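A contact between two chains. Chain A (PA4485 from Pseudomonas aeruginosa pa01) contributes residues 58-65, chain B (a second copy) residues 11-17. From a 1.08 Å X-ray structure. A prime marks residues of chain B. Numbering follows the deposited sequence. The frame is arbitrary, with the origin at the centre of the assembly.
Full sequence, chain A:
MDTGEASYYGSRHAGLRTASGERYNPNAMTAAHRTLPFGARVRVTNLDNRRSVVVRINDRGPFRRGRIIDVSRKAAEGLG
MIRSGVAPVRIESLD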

# COMPACT_ATOMS: atom_id res chain seq x y z
N ASN A 58 2.59 14.93 -5.55
CA ASN A 58 1.97 15.60 -4.40
C ASN A 58 2.49 15.12 -3.06
O ASN A 58 1.89 15.42 -2.04
CB ASN A 58 0.43 15.51 -4.47
CG ASN A 58 -0.09 14.16 -4.04
OD1 ASN A 58 0.67 13.21 -3.94
ND2 ASN A 58 -1.40 14.08 -3.78
N ASP A 59 3.62 14.41 -3.03
CA ASP A 59 4.11 13.86 -1.77
C ASP A 59 5.61 13.63 -1.85
O ASP A 59 6.20 13.63 -2.94
CB ASP A 59 3.38 12.55 -1.44
CG ASP A 59 3.34 12.22 0.05
OD1 ASP A 59 3.84 13.00 0.89
OD2 ASP A 59 2.78 11.15 0.38
N ARG A 60 6.20 13.43 -0.68
CA ARG A 60 7.60 13.07 -0.52
C ARG A 60 7.71 11.61 -0.12
O ARG A 60 6.73 10.87 -0.11
CB ARG A 60 8.27 14.03 0.48
CG ARG A 60 8.26 15.48 0.02
CD ARG A 60 9.06 15.67 -1.25
NE ARG A 60 8.96 17.03 -1.77
CZ ARG A 60 8.94 17.33 -3.07
NH1 ARG A 60 9.01 16.38 -4.00
NH2 ARG A 60 8.82 18.60 -3.47
N GLY A 61 8.93 11.19 0.16
CA GLY A 61 9.36 9.83 -0.11
C GLY A 61 9.63 9.70 -1.61
O GLY A 61 9.50 10.66 -2.35
N PRO A 62 9.98 8.49 -2.09
CA PRO A 62 10.07 7.25 -1.34
C PRO A 62 11.14 7.17 -0.26
O PRO A 62 12.03 8.03 -0.17
CB PRO A 62 10.41 6.22 -2.42
CG PRO A 62 9.93 6.81 -3.69
CD PRO A 62 10.06 8.27 -3.54
N PHE A 63 11.06 6.09 0.50
CA PHE A 63 11.80 5.91 1.74
C PHE A 63 12.86 4.79 1.71
O PHE A 63 13.42 4.46 2.76
CB PHE A 63 10.82 5.66 2.89
CG PHE A 63 9.77 6.73 3.02
CD1 PHE A 63 10.16 8.04 3.28
CD2 PHE A 63 8.42 6.45 2.85
CE1 PHE A 63 9.22 9.04 3.40
CE2 PHE A 63 7.47 7.46 2.96
CZ PHE A 63 7.87 8.76 3.23
N ARG A 64 13.10 4.19 0.54
CA ARG A 64 14.14 3.18 0.39
C ARG A 64 15.05 3.53 -0.80
O ARG A 64 14.56 3.95 -1.84
CB ARG A 64 13.49 1.81 0.13
CG ARG A 64 12.68 1.22 1.28
CD ARG A 64 13.55 0.71 2.42
NE ARG A 64 14.18 -0.56 2.09
CZ ARG A 64 15.14 -1.13 2.81
NH1 ARG A 64 15.61 -0.53 3.90
NH2 ARG A 64 15.64 -2.29 2.44
N ARG A 65 16.36 3.34 -0.63
CA ARG A 65 17.34 3.43 -1.71
C ARG A 65 16.91 2.48 -2.82
O ARG A 65 16.50 1.34 -2.56
CB ARG A 65 18.73 2.98 -1.27
CG ARG A 65 19.42 3.81 -0.19
CD ARG A 65 20.70 3.12 0.27
NE ARG A 65 20.42 1.89 1.03
CZ ARG A 65 21.34 0.99 1.39
NH1 ARG A 65 22.62 1.15 1.07
NH2 ARG A 65 20.97 -0.08 2.09
N SER B 11 2.94 -1.36 -1.27
CA SER B 11 4.38 -1.59 -1.38
C SER B 11 5.22 -0.36 -1.03
O SER B 11 6.43 -0.48 -0.93
CB SER B 11 4.70 -2.14 -2.76
OG SER B 11 4.14 -1.33 -3.75
N ARG B 12 4.60 0.81 -0.83
CA ARG B 12 5.36 2.02 -0.43
C ARG B 12 6.17 1.75 0.84
O ARG B 12 7.30 2.21 0.96
CB ARG B 12 4.42 3.22 -0.26
CG ARG B 12 5.00 4.47 0.41
CD ARG B 12 4.06 5.63 0.25
NE ARG B 12 4.31 6.81 1.11
CZ ARG B 12 4.99 7.90 0.76
NH1 ARG B 12 5.67 7.98 -0.38
NH2 ARG B 12 5.03 8.92 1.60
N HIS B 13 5.59 1.01 1.77
CA HIS B 13 6.19 0.69 3.06
C HIS B 13 7.20 -0.44 2.99
O HIS B 13 7.84 -0.76 4.00
CB HIS B 13 5.03 0.34 4.01
CG HIS B 13 5.32 0.52 5.47
ND1 HIS B 13 5.48 1.74 6.02
CD2 HIS B 13 5.45 -0.40 6.49
CE1 HIS B 13 5.73 1.61 7.33
NE2 HIS B 13 5.68 0.30 7.64
N ALA B 14 7.35 -1.09 1.83
CA ALA B 14 8.21 -2.26 1.73
C ALA B 14 9.61 -1.94 2.17
O ALA B 14 10.21 -0.94 1.75
CB ALA B 14 8.23 -2.80 0.31
N GLY B 15 10.16 -2.81 3.01
CA GLY B 15 11.52 -2.67 3.49
C GLY B 15 11.66 -1.89 4.79
O GLY B 15 12.74 -1.92 5.38
N LEU B 16 10.61 -1.19 5.22
CA LEU B 16 10.65 -0.42 6.46
C LEU B 16 10.37 -1.33 7.64
O LEU B 16 9.64 -2.32 7.53
CB LEU B 16 9.68 0.75 6.45
CG LEU B 16 9.90 1.78 5.34
CD1 LEU B 16 8.86 2.88 5.39
CD2 LEU B 16 11.30 2.39 5.43
N ARG B 17 10.98 -1.02 8.77
CA ARG B 17 10.85 -1.86 9.94
C ARG B 17 9.46 -1.76 10.57
O ARG B 17 8.96 -0.68 10.81
CB ARG B 17 11.85 -1.43 11.00
CG ARG B 17 13.28 -1.56 10.59
CD ARG B 17 13.73 -2.98 10.65
NE ARG B 17 15.18 -3.07 10.51
CZ ARG B 17 15.85 -4.22 10.51
NH1 ARG B 17 15.19 -5.37 10.64
NH2 ARG B 17 17.17 -4.21 10.38
O HOH W 1 8.68 4.40 -0.28

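The contact, which buries 385 Å² summed over both stretches, has two parts: Arg12′, which has the largest covered area, set among residues of chain A, and Arg64 laid on the turn of chain B. The CA-to-CB bond of Arg12′ points sideways, but chi1 to chi3 are all t, and this extended chain carries the guanidinium to Asp59, Arg60, Gly61 and Phe63. Asn58 lies out of reach, so the account begins at Asp59, whose CB points toward chain B. Asp59 OD2 forms a salt bridge with Arg12′ NH2 at 3.4 Å; the oxygen lies well out of the guanidinium plane and no N-H points at it, so the attraction is purely one of charge. Asp59 OD1 meanwhile accepts a weak hydrogen bond from Arg60 N (2.9 Å, 140°).

The CA-to-CB bond of Arg60 points away, and its side chain comes no nearer than 6.2 Å; the residue contributes its carbonyl. Arg60 O, near the guanidinium plane, accepts hydrogen bonds from both Arg12′ NH1 and Arg12′ NH2, each 3.1 Å and 149°, a symmetric fork, which suits the planar guanidinium with its two terminal nitrogens. At Gly61, phi of 77° favours glycine, and an ideal CB would sit 2.9 Å from Arg12′ NH1, a clash. Pro62 follows a cis peptide bond and makes no direct contact.

Phe63 meets Arg12′ through its ring edge: Phe63 CE2 lies 3.2 Å from Arg12′ NH2, over one face of the guanidinium. Phe63 CB packs against Leu16′ CD2 at 4.2 Å, an apolar contact. A water links the backbones, accepting from Phe63 N (3.0 Å) and donating to Arg12′ O (2.9 Å).

Arg64, with chi1 to chi3 all m, folds along the type II turn from His13′ to Leu16′. Arg64 CG approaches Ala14′ O at 3.3 Å, and Gly15′ O lies over one guanidinium face, 3.5 Å from Arg64 NH1. Two things suit glycine here: at phi/psi 92/-14 a CB would be jammed against the carbonyl O of Ala14′, and an ideal CB on Gly15′ would fall 2.3 Å from Arg64 NE. Arg65 is out of reach.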